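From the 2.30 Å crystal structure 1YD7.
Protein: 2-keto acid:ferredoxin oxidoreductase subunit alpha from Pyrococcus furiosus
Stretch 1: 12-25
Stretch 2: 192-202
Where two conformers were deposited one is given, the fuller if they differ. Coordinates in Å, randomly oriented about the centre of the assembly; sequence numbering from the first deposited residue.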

# COMPACT_ATOMS: atom_id res chain seq x y z
N ARG A 12 14.82 11.12 -9.59
CA ARG A 12 14.16 9.81 -9.82
C ARG A 12 12.72 9.81 -9.26
O ARG A 12 11.77 9.47 -9.99
CB ARG A 12 15.01 8.67 -9.22
N PHE A 13 12.54 10.21 -7.99
CA PHE A 13 11.21 10.14 -7.36
C PHE A 13 10.41 11.45 -7.48
O PHE A 13 10.97 12.53 -7.56
CB PHE A 13 11.31 9.65 -5.91
CG PHE A 13 11.76 8.20 -5.77
CD1 PHE A 13 10.83 7.17 -5.77
CD2 PHE A 13 13.10 7.88 -5.64
CE1 PHE A 13 11.24 5.84 -5.62
CE2 PHE A 13 13.53 6.56 -5.50
CZ PHE A 13 12.60 5.54 -5.48
N PRO A 14 9.07 11.33 -7.55
CA PRO A 14 8.20 12.49 -7.79
C PRO A 14 7.81 13.25 -6.53
O PRO A 14 7.06 14.21 -6.61
CB PRO A 14 6.96 11.84 -8.41
CG PRO A 14 6.91 10.49 -7.79
CD PRO A 14 8.30 10.08 -7.44
N PHE A 15 8.33 12.82 -5.39
CA PHE A 15 8.14 13.49 -4.12
C PHE A 15 9.50 13.63 -3.44
O PHE A 15 10.43 12.88 -3.77
CB PHE A 15 7.17 12.74 -3.22
CG PHE A 15 7.40 11.25 -3.18
CD1 PHE A 15 8.39 10.70 -2.36
CD2 PHE A 15 6.61 10.40 -3.94
CE1 PHE A 15 8.59 9.33 -2.33
CE2 PHE A 15 6.81 9.02 -3.92
CZ PHE A 15 7.79 8.48 -3.11
N PRO A 16 9.63 14.59 -2.50
CA PRO A 16 10.89 14.76 -1.79
C PRO A 16 11.28 13.56 -0.92
O PRO A 16 10.43 12.99 -0.21
CB PRO A 16 10.64 16.02 -0.91
CG PRO A 16 9.48 16.70 -1.53
CD PRO A 16 8.63 15.59 -2.09
N VAL A 17 12.55 13.19 -0.99
CA VAL A 17 13.10 12.05 -0.26
C VAL A 17 14.43 12.47 0.37
O VAL A 17 15.08 13.39 -0.10
CB VAL A 17 13.33 10.81 -1.19
CG1 VAL A 17 12.03 10.38 -1.84
CG2 VAL A 17 14.40 11.10 -2.25
N GLY A 18 14.85 11.76 1.41
CA GLY A 18 16.12 12.06 2.04
C GLY A 18 16.03 13.33 2.88
O GLY A 18 17.03 14.05 3.04
N GLU A 19 14.84 13.60 3.42
CA GLU A 19 14.61 14.76 4.28
C GLU A 19 13.21 14.70 4.88
O GLU A 19 12.39 13.89 4.44
CB GLU A 19 14.83 16.07 3.50
CG GLU A 19 13.89 16.25 2.33
CD GLU A 19 14.13 17.52 1.58
OE1 GLU A 19 14.15 18.61 2.21
OE2 GLU A 19 14.30 17.43 0.34
N PRO A 20 12.94 15.52 5.93
CA PRO A 20 11.62 15.51 6.53
C PRO A 20 10.58 16.23 5.70
O PRO A 20 10.88 17.03 4.84
CB PRO A 20 11.83 16.23 7.89
CG PRO A 20 13.32 16.37 8.06
CD PRO A 20 13.82 16.47 6.64
N ASP A 21 9.34 15.90 5.96
CA ASP A 21 8.24 16.54 5.32
C ASP A 21 7.06 16.30 6.22
O ASP A 21 6.96 15.25 6.86
CB ASP A 21 7.97 15.92 3.94
CG ASP A 21 7.32 16.90 2.96
OD1 ASP A 21 6.83 17.98 3.38
OD2 ASP A 21 7.36 16.59 1.76
N PHE A 22 6.15 17.26 6.20
CA PHE A 22 5.05 17.33 7.13
C PHE A 22 3.87 16.84 6.31
O PHE A 22 3.36 17.57 5.45
CB PHE A 22 4.91 18.80 7.60
CG PHE A 22 3.87 19.03 8.66
CD1 PHE A 22 3.80 18.21 9.78
CD2 PHE A 22 2.98 20.10 8.56
CE1 PHE A 22 2.85 18.43 10.78
CE2 PHE A 22 2.04 20.34 9.55
CZ PHE A 22 1.98 19.50 10.67
N ILE A 23 3.46 15.60 6.55
CA ILE A 23 2.56 14.91 5.61
C ILE A 23 1.51 14.16 6.36
O ILE A 23 1.65 13.95 7.55
CB ILE A 23 3.32 13.93 4.68
CG1 ILE A 23 4.04 12.84 5.48
CG2 ILE A 23 4.34 14.67 3.84
CD1 ILE A 23 4.73 11.83 4.62
N GLN A 24 0.46 13.77 5.66
CA GLN A 24 -0.62 13.01 6.27
C GLN A 24 -0.38 11.51 6.10
O GLN A 24 0.52 11.10 5.34
CB GLN A 24 -1.96 13.42 5.68
CG GLN A 24 -2.39 14.84 6.10
CD GLN A 24 -3.69 15.25 5.49
OE1 GLN A 24 -3.79 15.41 4.28
NE2 GLN A 24 -4.71 15.40 6.31
N GLY A 25 -1.15 10.71 6.83
CA GLY A 25 -0.98 9.28 6.92
C GLY A 25 -1.10 8.59 5.55
O GLY A 25 -0.29 7.72 5.24
N MSE A 192 -4.24 12.50 9.90
CA MSE A 192 -3.25 13.05 10.82
C MSE A 192 -2.11 13.58 10.02
O MSE A 192 -1.81 13.03 8.96
CB MSE A 192 -2.64 12.00 11.71
CG MSE A 192 -3.58 11.32 12.61
SE MSE A 192 -2.59 10.25 13.90
CE MSE A 192 -4.18 9.41 14.59
N ARG A 193 -1.43 14.59 10.56
CA ARG A 193 -0.29 15.23 9.91
C ARG A 193 0.86 15.18 10.86
O ARG A 193 0.68 15.46 12.04
CB ARG A 193 -0.57 16.71 9.61
CG ARG A 193 -1.54 16.96 8.51
CD ARG A 193 -1.73 18.46 8.23
NE ARG A 193 -2.77 18.69 7.24
CZ ARG A 193 -4.07 18.57 7.49
NH1 ARG A 193 -4.51 18.22 8.71
NH2 ARG A 193 -4.95 18.78 6.52
N GLU A 194 2.04 14.80 10.39
CA GLU A 194 3.20 14.70 11.26
C GLU A 194 4.41 14.91 10.40
O GLU A 194 4.38 14.59 9.21
CB GLU A 194 3.24 13.34 11.97
CG GLU A 194 4.60 12.99 12.57
CD GLU A 194 4.66 11.64 13.33
OE1 GLU A 194 3.66 10.85 13.38
OE2 GLU A 194 5.76 11.40 13.88
N ARG A 195 5.47 15.47 10.99
CA ARG A 195 6.72 15.69 10.28
C ARG A 195 7.56 14.43 10.40
O ARG A 195 7.93 14.03 11.51
CB ARG A 195 7.47 16.89 10.85
CG ARG A 195 8.71 17.33 10.07
CD ARG A 195 9.27 18.65 10.68
NE ARG A 195 10.38 19.17 9.89
CZ ARG A 195 11.64 19.26 10.30
NH1 ARG A 195 11.98 18.95 11.54
NH2 ARG A 195 12.57 19.70 9.46
N VAL A 196 7.82 13.77 9.28
CA VAL A 196 8.58 12.54 9.28
C VAL A 196 9.70 12.61 8.26
O VAL A 196 9.55 13.15 7.16
CB VAL A 196 7.70 11.26 9.03
CG1 VAL A 196 6.54 11.20 10.01
CG2 VAL A 196 7.19 11.23 7.64
N TYR A 197 10.84 12.07 8.68
CA TYR A 197 11.97 11.85 7.81
C TYR A 197 11.64 10.76 6.76
O TYR A 197 11.31 9.62 7.10
CB TYR A 197 13.21 11.48 8.64
CG TYR A 197 14.40 11.26 7.76
CD1 TYR A 197 15.02 12.32 7.13
CD2 TYR A 197 14.86 9.97 7.49
CE1 TYR A 197 16.08 12.12 6.26
CE2 TYR A 197 15.95 9.77 6.63
CZ TYR A 197 16.55 10.84 6.02
OH TYR A 197 17.62 10.65 5.14
N ILE A 198 11.71 11.16 5.50
CA ILE A 198 11.46 10.29 4.36
C ILE A 198 12.83 9.88 3.85
O ILE A 198 13.52 10.70 3.27
CB ILE A 198 10.74 11.02 3.20
CG1 ILE A 198 9.41 11.64 3.67
CG2 ILE A 198 10.54 10.04 2.01
CD1 ILE A 198 8.37 10.64 4.18
N PRO A 199 13.22 8.61 4.07
CA PRO A 199 14.60 8.23 3.77
C PRO A 199 14.93 8.19 2.29
O PRO A 199 14.05 8.10 1.45
CB PRO A 199 14.71 6.82 4.39
CG PRO A 199 13.49 6.65 5.26
CD PRO A 199 12.44 7.47 4.59
N ASN A 200 16.21 8.29 1.97
CA ASN A 200 16.70 7.94 0.64
C ASN A 200 16.53 6.44 0.41
O ASN A 200 16.60 5.66 1.36
CB ASN A 200 18.18 8.31 0.49
CG ASN A 200 18.41 9.79 0.44
OD1 ASN A 200 17.94 10.45 -0.48
ND2 ASN A 200 19.11 10.33 1.44
N PRO A 201 16.33 6.03 -0.85
CA PRO A 201 16.26 4.62 -1.20
C PRO A 201 17.36 3.79 -0.54
O PRO A 201 17.08 2.78 0.11
CB PRO A 201 16.43 4.64 -2.72
CG PRO A 201 15.84 5.92 -3.14
CD PRO A 201 16.15 6.90 -2.03
N ASP A 202 18.60 4.25 -0.69
CA ASP A 202 19.77 3.53 -0.16
C ASP A 202 19.76 3.39 1.37
O ASP A 202 20.52 2.58 1.90
CB ASP A 202 21.08 4.18 -0.63
CG ASP A 202 21.14 5.69 -0.36
OD1 ASP A 202 21.75 6.09 0.65
OD2 ASP A 202 20.56 6.47 -1.17

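What joins the two stretches most firmly? Strands 19-24 and 193-198 run antiparallel, and backbone hydrogen bonds pair them at alternate residues. Asp21 N gives to Val196 O and Val196 N to Asp21 O, both at 3.0 Å; Ile23 and Glu194 exchange a matching pair. The ladder involves main-chain atoms alone. Pro20, which lacks an amide hydrogen, costs it nothing, because it pairs with Tyr197 at a non-hydrogen-bonded position where no N-H is needed across the strands; its CA instead lies 3.2 Å from Val196 O.

How does the ladder end? At one end Ile198 O accepts from both Gly18 N (2.5 Å) and Glu19 N (3.2 Å). Gly18 has a positive phi, which favours glycine, and a CB there would clash with Asn200 OD1. At the other, Gly25 N makes a weak hydrogen bond to Met192 O (3.2 Å).

What is buried on the face carrying Ile23? Its CD1 reaches both Val196 CG2 and Ile198 CD1, each at 3.9 Å. These branched aliphatic side chains pack without leaving polar groups to satisfy.

What covers the other face? Longer side chains lie across the more exposed surface. The Phe22 ring turns its edge to the neighbouring backbone, with CD1 3.4 Å from Arg195 N, while Pro20 CG sits over the Arg195 guanidinium, 3.7 Å from NH2. Beyond the strands, Phe13 CE2 meets Pro201 CG at 3.4 Å.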